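Local coordinates for alpha-L-rhamnosidase (Streptomyces avermitilis, PDB 3W5M), which hydrolyses terminal non-reducing alpha-L-rhamnose residues from alpha-L-rhamnosides, among them citrus flavonoids and the arabinogalactan-protein gum arabic, at residues A[302-307]-A[420-426]; A[332-336]-A[448-452]; A[1002-1008]-A[1017-1021]. All coordinates share one frame; numbering follows the deposited sequence.

Interaction 1. Residues A[302-307]-A[420-426]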
loop_
_atom_site.group_PDB
_atom_site.type_symbol
_atom_site.label_atom_id
_atom_site.label_comp_id
_atom_site.label_asym_id
_atom_site.label_seq_id
_atom_site.Cartn_x
_atom_site.Cartn_y
_atom_site.Cartn_z
ATOM N N ALA A 302 6.726 8.805 -18.307
ATOM C CA ALA A 302 5.921 9.808 -17.583
ATOM C C ALA A 302 6.073 11.068 -18.363
ATOM O O ALA A 302 7.063 11.794 -18.186
ATOM C CB ALA A 302 6.416 10.034 -16.176
ATOM N N ASN A 303 5.144 11.307 -19.276
ATOM C CA ASN A 303 5.250 12.493 -20.159
ATOM C C ASN A 303 4.899 13.803 -19.502
ATOM O O ASN A 303 4.238 13.834 -18.479
ATOM C CB ASN A 303 4.379 12.297 -21.407
ATOM C CG ASN A 303 4.910 11.209 -22.331
ATOM O OD1 ASN A 303 5.977 11.330 -22.904
ATOM N ND2 ASN A 303 4.162 10.131 -22.468
ATOM N N GLN A 304 5.352 14.910 -20.095
ATOM C CA GLN A 304 4.998 16.237 -19.648
ATOM C C GLN A 304 3.820 16.828 -20.429
ATOM O O GLN A 304 3.796 16.760 -21.648
ATOM C CB GLN A 304 6.213 17.149 -19.815
ATOM C CG GLN A 304 7.397 16.702 -18.947
ATOM C CD GLN A 304 8.624 17.586 -19.137
ATOM O OE1 GLN A 304 8.781 18.274 -20.171
ATOM N NE2 GLN A 304 9.531 17.533 -18.169
ATOM N N LEU A 305 2.848 17.382 -19.710
ATOM C CA LEU A 305 1.677 18.034 -20.325
ATOM C C LEU A 305 1.572 19.444 -19.771
ATOM O O LEU A 305 1.847 19.670 -18.596
ATOM C CB LEU A 305 0.408 17.222 -20.049
ATOM C CG LEU A 305 0.171 15.934 -20.847
ATOM C CD1 LEU A 305 1.159 14.822 -20.564
ATOM C CD2 LEU A 305 -1.223 15.427 -20.451
ATOM N N ARG A 306 1.219 20.424 -20.603
ATOM C CA ARG A 306 1.169 21.790 -20.093
ATOM C C ARG A 306 0.193 22.640 -20.865
ATOM O O ARG A 306 -0.140 22.322 -22.011
ATOM C CB ARG A 306 2.543 22.492 -20.160
ATOM C CG ARG A 306 2.992 22.812 -21.584
ATOM C CD ARG A 306 4.417 23.394 -21.608
ATOM N NE ARG A 306 4.632 24.490 -20.654
ATOM C CZ ARG A 306 4.434 25.783 -20.904
ATOM N NH1 ARG A 306 3.943 26.170 -22.074
ATOM N NH2 ARG A 306 4.696 26.677 -19.962
ATOM N N HIS A 307 -0.191 23.732 -20.223
ATOM C CA HIS A 307 -1.102 24.712 -20.775
ATOM C C HIS A 307 -0.803 26.089 -20.189
ATOM O O HIS A 307 -0.817 26.257 -18.959
ATOM C CB HIS A 307 -2.515 24.303 -20.415
ATOM C CG HIS A 307 -3.563 25.269 -20.869
ATOM N ND1 HIS A 307 -3.712 25.648 -22.187
ATOM C CD2 HIS A 307 -4.539 25.906 -20.182
ATOM C CE1 HIS A 307 -4.732 26.484 -22.293
ATOM N NE2 HIS A 307 -5.242 26.670 -21.089
ATOM N N ASP A 420 -6.432 21.889 -26.081
ATOM C CA ASP A 420 -5.432 22.924 -26.326
ATOM C C ASP A 420 -4.083 22.678 -25.579
ATOM O O ASP A 420 -3.093 23.387 -25.810
ATOM C CB ASP A 420 -6.012 24.326 -26.065
ATOM C CG ASP A 420 -6.836 24.430 -24.747
ATOM O OD1 ASP A 420 -7.227 23.397 -24.108
ATOM O OD2 ASP A 420 -7.123 25.591 -24.362
ATOM N N TRP A 421 -4.029 21.674 -24.697
ATOM C CA TRP A 421 -2.779 21.364 -23.976
ATOM C C TRP A 421 -1.721 20.768 -24.909
ATOM O O TRP A 421 -2.033 20.182 -25.953
ATOM C CB TRP A 421 -3.070 20.369 -22.804
ATOM C CG TRP A 421 -3.759 21.002 -21.607
ATOM C CD1 TRP A 421 -4.903 21.792 -21.615
ATOM C CD2 TRP A 421 -3.385 20.863 -20.238
ATOM N NE1 TRP A 421 -5.231 22.165 -20.339
ATOM C CE2 TRP A 421 -4.314 21.611 -19.472
ATOM C CE3 TRP A 421 -2.335 20.191 -19.576
ATOM C CZ2 TRP A 421 -4.238 21.691 -18.080
ATOM C CZ3 TRP A 421 -2.272 20.263 -18.192
ATOM C CH2 TRP A 421 -3.207 21.010 -17.460
ATOM N N ARG A 422 -0.447 20.886 -24.528
ATOM C CA ARG A 422 0.640 20.383 -25.351
ATOM C C ARG A 422 1.513 19.430 -24.518
ATOM O O ARG A 422 1.525 19.541 -23.312
ATOM C CB ARG A 422 1.436 21.566 -25.915
ATOM C CG ARG A 422 0.557 22.341 -26.901
ATOM C CD ARG A 422 1.210 23.562 -27.497
ATOM N NE ARG A 422 2.257 23.257 -28.467
ATOM C CZ ARG A 422 2.072 22.707 -29.667
ATOM N NH1 ARG A 422 0.863 22.339 -30.081
ATOM N NH2 ARG A 422 3.119 22.518 -30.455
ATOM N N ALA A 423 2.191 18.521 -25.197
ATOM C CA ALA A 423 2.923 17.415 -24.580
ATOM C C ALA A 423 4.310 17.226 -25.156
ATOM O O ALA A 423 4.565 17.528 -26.338
ATOM C CB ALA A 423 2.107 16.125 -24.683
ATOM N N ALA A 424 5.217 16.718 -24.315
ATOM C CA ALA A 424 6.593 16.378 -24.710
ATOM C C ALA A 424 7.059 15.227 -23.842
ATOM O O ALA A 424 6.527 15.035 -22.733
ATOM C CB ALA A 424 7.515 17.558 -24.533
ATOM N N SER A 425 8.081 14.508 -24.308
ATOM C CA SER A 425 8.620 13.362 -23.553
ATOM C C SER A 425 9.297 13.792 -22.246
ATOM O O SER A 425 9.067 13.180 -21.203
ATOM C CB SER A 425 9.550 12.520 -24.439
ATOM O OG SER A 425 10.470 13.362 -25.106
ATOM N N GLY A 426 10.102 14.857 -22.280
ATOM C CA GLY A 426 10.801 15.286 -21.055
ATOM C C GLY A 426 11.800 14.234 -20.556
ATOM O O GLY A 426 12.147 13.346 -21.297
HETATM O O HOH W 1 9.262 13.294 -18.572
HETATM O O HOH W 2 -1.983 25.238 -24.088
#
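Two neighbouring strands of a seven-stranded antiparallel sheet in the N-terminal rhamnosidase domain, 303-307 and 422-424, pair here, with an aromatic stack of His307 on Trp421 at one end. Gln304 with Ala424 and Arg306 with Arg422 are hydrogen-bonded pairs, while Leu305 faces Ala423 as a non-hydrogen-bonded pair between them. All four backbone bonds are of ordinary length, Gln304 N to Ala424 O measuring 2.9 Å and Arg422 N to Arg306 O running almost straight at 170°. CA-H groups add contacts to three of these carbonyls, Ala423 CA lying 3.1 Å from Gln304 O.

His307 has CG anti to its N (chi1 177°), which carries the imidazole out over the indole. Its CB sits above the five-membered ring of Trp421, 3.4 Å from CE2, and the two rings form an offset stack with planes only 14° apart. The six-membered ring reaches back along the strand, CE3 coming 4.1 Å from Leu305 CB. Asp420 approaches the imidazole obliquely, OD2 standing 3.3 Å from His307 CE1, and a water links His307 ND1 to Asp420 O. At the far end a second water donates to both Ala302 O and Ser425 O. There Gly426 CA lies against the Gln304 amide at 3.7 Å from CD, a spot where a side chain would collide.

Arg306 and Arg422 project from the same face. Arg306 is paired with the carboxylates of Asp455 and Glu308 and bonds to Trp448 O, while Arg422 NE is hydrogen-bonded to the main-chain carbonyl of Asp455. With the Gln304 amide held by Thr445 and Tyr375, and Trp421 NE1 by Thr416 O, these polar ends find partners outside the strand pair. The Asp420 carboxylate beside the stacked His307 might raise the imidazole's affinity for a proton.

Interaction 2. Residues A[332-336]-A[448-452]; sequences HLNGR and WTSPG
Gly335 N donates to Thr449 O, the one hydrogen bond between the turn 332-336 and the loop 448-452. It is short, 2.7 Å, but not ideal: the N-H is bent to 146° and arrives from above the carbonyl plane, 55° out of it. Around this bond the hydroxyls of the loop crowd the glycine, Thr449 OG1 lying 3.2 Å from Gly335 CA and Ser450 OG 3.4 Å from the same atom. A CB on Gly335 would run into Ser450 OG, and the backbone there has positive phi as well.

Thr449 also provides the apolar half of the contact. With OG1 set between the backbone N and carbonyl carbon (chi1 68°), its methyl CG2 is left to fit between two aromatic residues, 3.6 Å from His332 CB on one side and centred over a face of the Trp448 ring. Replacing it by a glycine would leave the backbone acceptor in place but is likely to open a gap between His332 CB and the indole face. Farther along, Pro451 lays CD against the end of the Asn334 side chain, the two crossing at about a right angle.

A type I' turn from Leu333 to Arg336 presents Gly335 N to the loop, closed by Arg336 N to Leu333 O at 3.2 Å, with Leu333 N returning a bond to Arg336 O. Burial leaves His332 ND1 without a partner. Beyond these residues the Trp448 ring meets Tyr375 edge-to-face, Thr449 and Trp448 rest on Ala373, and Pro451 touches Ala369 and Glu308. The loop therefore lies across strand 368-377, reaching from strand 303-311 to the hairpin turn that follows strand 328-333.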
loop_
_atom_site.group_PDB
_atom_site.type_symbol
_atom_site.label_atom_id
_atom_site.label_comp_id
_atom_site.label_asym_id
_atom_site.label_seq_id
_atom_site.Cartn_x
_atom_site.Cartn_y
_atom_site.Cartn_z
ATOM N N HIS A 332 2.059 20.997 -11.390
ATOM C CA HIS A 332 2.886 22.177 -11.168
ATOM C C HIS A 332 2.124 23.399 -11.661
ATOM O O HIS A 332 1.397 23.328 -12.662
ATOM C CB HIS A 332 4.181 22.036 -11.981
ATOM C CG HIS A 332 5.101 20.989 -11.435
ATOM N ND1 HIS A 332 4.876 19.634 -11.601
ATOM C CD2 HIS A 332 6.215 21.097 -10.672
ATOM C CE1 HIS A 332 5.816 18.955 -10.970
ATOM N NE2 HIS A 332 6.637 19.819 -10.393
ATOM N N LEU A 333 2.285 24.522 -10.959
ATOM C CA LEU A 333 1.607 25.758 -11.352
ATOM C C LEU A 333 2.625 26.915 -11.167
ATOM O O LEU A 333 3.118 27.127 -10.057
ATOM C CB LEU A 333 0.358 25.961 -10.494
ATOM C CG LEU A 333 -0.443 27.248 -10.687
ATOM C CD1 LEU A 333 -1.080 27.301 -12.069
ATOM C CD2 LEU A 333 -1.512 27.377 -9.621
ATOM N N ASN A 334 2.934 27.599 -12.261
ATOM C CA ASN A 334 3.820 28.803 -12.232
ATOM C C ASN A 334 5.129 28.527 -11.518
ATOM O O ASN A 334 5.502 29.233 -10.575
ATOM C CB ASN A 334 3.082 29.976 -11.590
ATOM C CG ASN A 334 1.866 30.395 -12.387
ATOM O OD1 ASN A 334 0.822 30.756 -11.819
ATOM N ND2 ASN A 334 1.982 30.338 -13.703
ATOM N N GLY A 335 5.788 27.449 -11.939
ATOM C CA GLY A 335 7.113 27.088 -11.453
ATOM C C GLY A 335 7.210 26.467 -10.070
ATOM O O GLY A 335 8.295 26.353 -9.546
ATOM N N ARG A 336 6.088 26.041 -9.493
ATOM C CA ARG A 336 6.041 25.515 -8.139
ATOM C C ARG A 336 5.177 24.250 -8.152
ATOM O O ARG A 336 4.060 24.261 -8.674
ATOM C CB ARG A 336 5.435 26.562 -7.196
ATOM C CG ARG A 336 5.211 26.093 -5.773
ATOM C CD ARG A 336 5.038 27.271 -4.814
ATOM N NE ARG A 336 4.362 26.869 -3.574
ATOM C CZ ARG A 336 4.981 26.484 -2.455
ATOM N NH1 ARG A 336 6.309 26.444 -2.390
ATOM N NH2 ARG A 336 4.269 26.139 -1.392
ATOM N N TRP A 448 9.456 24.729 -18.166
ATOM C CA TRP A 448 8.180 24.265 -18.725
ATOM C C TRP A 448 7.000 24.414 -17.768
ATOM O O TRP A 448 5.832 24.372 -18.202
ATOM C CB TRP A 448 8.298 22.823 -19.266
ATOM C CG TRP A 448 8.368 21.798 -18.169
ATOM C CD1 TRP A 448 9.426 21.555 -17.349
ATOM C CD2 TRP A 448 7.326 20.887 -17.763
ATOM N NE1 TRP A 448 9.124 20.534 -16.473
ATOM C CE2 TRP A 448 7.827 20.142 -16.680
ATOM C CE3 TRP A 448 6.001 20.664 -18.188
ATOM C CZ2 TRP A 448 7.076 19.151 -16.037
ATOM C CZ3 TRP A 448 5.250 19.676 -17.545
ATOM C CH2 TRP A 448 5.787 18.939 -16.487
ATOM N N THR A 449 7.267 24.538 -16.469
ATOM C CA THR A 449 6.171 24.729 -15.506
ATOM C C THR A 449 5.876 26.200 -15.263
ATOM O O THR A 449 5.065 26.536 -14.416
ATOM C CB THR A 449 6.429 24.008 -14.177
ATOM O OG1 THR A 449 7.514 24.642 -13.497
ATOM C CG2 THR A 449 6.795 22.547 -14.443
ATOM N N SER A 450 6.540 27.071 -16.030
ATOM C CA SER A 450 6.348 28.516 -15.927
ATOM C C SER A 450 5.821 29.155 -17.215
ATOM O O SER A 450 6.062 28.645 -18.310
ATOM C CB SER A 450 7.667 29.206 -15.505
ATOM O OG SER A 450 7.971 28.880 -14.157
ATOM N N PRO A 451 5.110 30.291 -17.091
ATOM C CA PRO A 451 4.634 30.959 -18.297
ATOM C C PRO A 451 5.805 31.526 -19.080
ATOM O O PRO A 451 6.896 31.628 -18.539
ATOM C CB PRO A 451 3.727 32.075 -17.767
ATOM C CG PRO A 451 4.116 32.283 -16.357
ATOM C CD PRO A 451 4.798 31.046 -15.861
ATOM N N GLY A 452 5.574 31.853 -20.354
ATOM C CA GLY A 452 6.614 32.396 -21.225
ATOM C C GLY A 452 7.508 31.327 -21.840
ATOM O O GLY A 452 8.547 31.639 -22.412
#

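Interaction 3. Residues A[1002-1008]-A[1017-1021]; sequences VQHTHGT and AVFEV
Thr1008 and Glu1020 trade both backbone bonds of an antiparallel hydrogen-bonded pair, where strand 1008-1013 runs beside strand 1016-1021 in a beta hairpin of the C-terminal beta-sandwich domain. Thr1008 N donates to Glu1020 O at 2.9 Å and 161°, and Glu1020 N returns the bond to Thr1008 O at 3.0 Å. Each carbonyl has a further neighbour. Glu1020 O also accepts from a water that is itself hydrogen-bonded to Thr1008 OG1 at 2.6 Å. Thr1008 O meets the CA-H of Phe1019.

The preceding turn satisfies itself less neatly. His1004 ND1 donates to His1006 O over 3.2 Å, coming in from well above the carbonyl plane and tilted from the imidazole plane too. The imidazole of His1006 turns away from strand 1017-1021 to His1026, ND1 to ND1, while Thr1005 OG1 takes the backbone N-H of Arg1027.

Beneath this network lies Phe1019. Its CE1 sits over one face of the His1004 ring, 3.3 Å from CD2, with the two ring planes inclined at 50°. His1004 can reach it because CG stands between the backbone N and the carbonyl carbon (chi1 55°), turning a face of the imidazole toward CE1. Val1002 splits its branches, CG1 at 3.8 Å from Phe1019 CZ and CG2 against Ala1017 CB. Gly1007 CA rests 3.6 Å from Val1021 CG2, where any CB would strike that methyl and Glu1020 O.

Strand 1003-1004 edges one sheet of the sandwich, pairing with 1024-1030, and 1008-1013 edges the other, so the intervening turn carries the chain between them. His1004 ND1 probably carries the hydrogen, since it faces a carbonyl, though that bond is long and bent and steadies the imidazole only loosely.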
loop_
_atom_site.group_PDB
_atom_site.type_symbol
_atom_site.label_atom_id
_atom_site.label_comp_id
_atom_site.label_asym_id
_atom_site.label_seq_id
_atom_site.Cartn_x
_atom_site.Cartn_y
_atom_site.Cartn_z
ATOM N N VAL A 1002 -5.031 -1.644 48.599
ATOM C CA VAL A 1002 -4.595 -0.743 47.517
ATOM C C VAL A 1002 -4.995 0.707 47.784
ATOM O O VAL A 1002 -6.170 1.006 47.986
ATOM C CB VAL A 1002 -5.179 -1.180 46.157
ATOM C CG1 VAL A 1002 -4.731 -0.236 45.044
ATOM C CG2 VAL A 1002 -4.781 -2.613 45.842
ATOM N N GLN A 1003 -4.019 1.605 47.798
ATOM C CA GLN A 1003 -4.310 3.019 47.927
ATOM C C GLN A 1003 -4.676 3.559 46.543
ATOM O O GLN A 1003 -4.048 3.194 45.548
ATOM C CB GLN A 1003 -3.106 3.756 48.504
ATOM C CG GLN A 1003 -2.715 3.298 49.904
ATOM C CD GLN A 1003 -1.330 3.769 50.320
ATOM O OE1 GLN A 1003 -0.803 4.757 49.797
ATOM N NE2 GLN A 1003 -0.730 3.059 51.274
ATOM N N HIS A 1004 -5.704 4.400 46.468
ATOM C CA HIS A 1004 -6.118 4.985 45.183
ATOM C C HIS A 1004 -6.603 6.410 45.375
ATOM O O HIS A 1004 -7.399 6.673 46.275
ATOM C CB HIS A 1004 -7.203 4.133 44.512
ATOM C CG HIS A 1004 -8.401 3.885 45.374
ATOM N ND1 HIS A 1004 -9.521 4.686 45.338
ATOM C CD2 HIS A 1004 -8.651 2.931 46.304
ATOM C CE1 HIS A 1004 -10.409 4.237 46.208
ATOM N NE2 HIS A 1004 -9.908 3.169 46.802
ATOM N N THR A 1005 -6.112 7.333 44.543
ATOM C CA THR A 1005 -6.533 8.731 44.639
ATOM C C THR A 1005 -8.005 8.950 44.240
ATOM O O THR A 1005 -8.689 9.771 44.858
ATOM C CB THR A 1005 -5.618 9.682 43.829
ATOM O OG1 THR A 1005 -5.524 9.225 42.465
ATOM C CG2 THR A 1005 -4.224 9.757 44.464
ATOM N N HIS A 1006 -8.480 8.223 43.222
ATOM C CA HIS A 1006 -9.859 8.355 42.711
ATOM C C HIS A 1006 -10.533 7.003 42.476
ATOM O O HIS A 1006 -9.881 5.967 42.432
ATOM C CB HIS A 1006 -9.898 9.115 41.375
ATOM C CG HIS A 1006 -9.235 10.452 41.405
ATOM N ND1 HIS A 1006 -8.114 10.737 40.656
ATOM C CD2 HIS A 1006 -9.549 11.594 42.064
ATOM C CE1 HIS A 1006 -7.757 11.994 40.861
ATOM N NE2 HIS A 1006 -8.609 12.535 41.715
ATOM N N GLY A 1007 -11.846 7.017 42.276
ATOM C CA GLY A 1007 -12.545 5.807 41.851
ATOM C C GLY A 1007 -13.039 4.981 43.017
ATOM O O GLY A 1007 -12.791 5.342 44.172
ATOM N N THR A 1008 -13.709 3.878 42.711
ATOM C CA THR A 1008 -14.385 3.032 43.701
ATOM C C THR A 1008 -13.960 1.575 43.579
ATOM O O THR A 1008 -14.075 0.980 42.508
ATOM C CB THR A 1008 -15.912 3.024 43.471
ATOM O OG1 THR A 1008 -16.372 4.356 43.229
ATOM C CG2 THR A 1008 -16.651 2.432 44.673
ATOM N N ALA A 1017 -7.400 -6.013 42.847
ATOM C CA ALA A 1017 -8.487 -5.095 43.138
ATOM C C ALA A 1017 -8.985 -4.530 41.804
ATOM O O ALA A 1017 -8.179 -4.141 40.950
ATOM C CB ALA A 1017 -7.994 -3.973 44.040
ATOM N N VAL A 1018 -10.304 -4.520 41.622
ATOM C CA VAL A 1018 -10.931 -3.961 40.434
ATOM C C VAL A 1018 -11.585 -2.648 40.827
ATOM O O VAL A 1018 -12.428 -2.615 41.731
ATOM C CB VAL A 1018 -12.027 -4.901 39.883
ATOM C CG1 VAL A 1018 -12.675 -4.315 38.633
ATOM C CG2 VAL A 1018 -11.468 -6.295 39.626
ATOM N N PHE A 1019 -11.209 -1.571 40.141
ATOM C CA PHE A 1019 -11.766 -0.255 40.406
ATOM C C PHE A 1019 -12.599 0.234 39.226
ATOM O O PHE A 1019 -12.346 -0.141 38.072
ATOM C CB PHE A 1019 -10.644 0.736 40.694
ATOM C CG PHE A 1019 -9.867 0.427 41.934
ATOM C CD1 PHE A 1019 -10.343 0.813 43.183
ATOM C CD2 PHE A 1019 -8.654 -0.250 41.861
ATOM C CE1 PHE A 1019 -9.625 0.530 44.336
ATOM C CE2 PHE A 1019 -7.923 -0.532 43.016
ATOM C CZ PHE A 1019 -8.407 -0.138 44.256
ATOM N N GLU A 1020 -13.613 1.046 39.513
ATOM C CA GLU A 1020 -14.317 1.778 38.460
ATOM C C GLU A 1020 -13.993 3.221 38.677
ATOM O O GLU A 1020 -14.069 3.699 39.797
ATOM C CB GLU A 1020 -15.825 1.564 38.547
ATOM C CG GLU A 1020 -16.214 0.120 38.291
ATOM C CD GLU A 1020 -17.705 -0.079 38.078
ATOM O OE1 GLU A 1020 -18.507 0.558 38.804
ATOM O OE2 GLU A 1020 -18.062 -0.883 37.183
ATOM N N VAL A 1021 -13.615 3.916 37.617
ATOM C CA VAL A 1021 -13.165 5.295 37.743
ATOM C C VAL A 1021 -13.664 6.117 36.536
ATOM O O VAL A 1021 -13.869 5.578 35.453
ATOM C CB VAL A 1021 -11.623 5.335 37.953
ATOM C CG1 VAL A 1021 -10.863 5.066 36.670
ATOM C CG2 VAL A 1021 -11.156 6.645 38.593
HETATM O O HOH W 3 -16.193 5.496 40.884
#

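Overall arrangement
Interactions 1 and 2 are neighbours, their centres 12 Å apart, and both reach the same antiparallel sheet. The loop 448-452 joins them: besides the probable bond from Arg306 to the Trp448 carbonyl, the indole packs against Gln304. Along the sequence their segments alternate, so the two contacts cross along the chain. Interaction 3 comes later in the chain, in another domain, 68 Å from interaction 1 and 64 Å from interaction 2 between centres, with nearest atoms about 56 and 46 Å away. Interactions 1 and 3 lie on opposite sides of the chain's centre. All three lie away from the rhamnose-binding residues, the probable catalytic residues and the calcium site, and are structural packing.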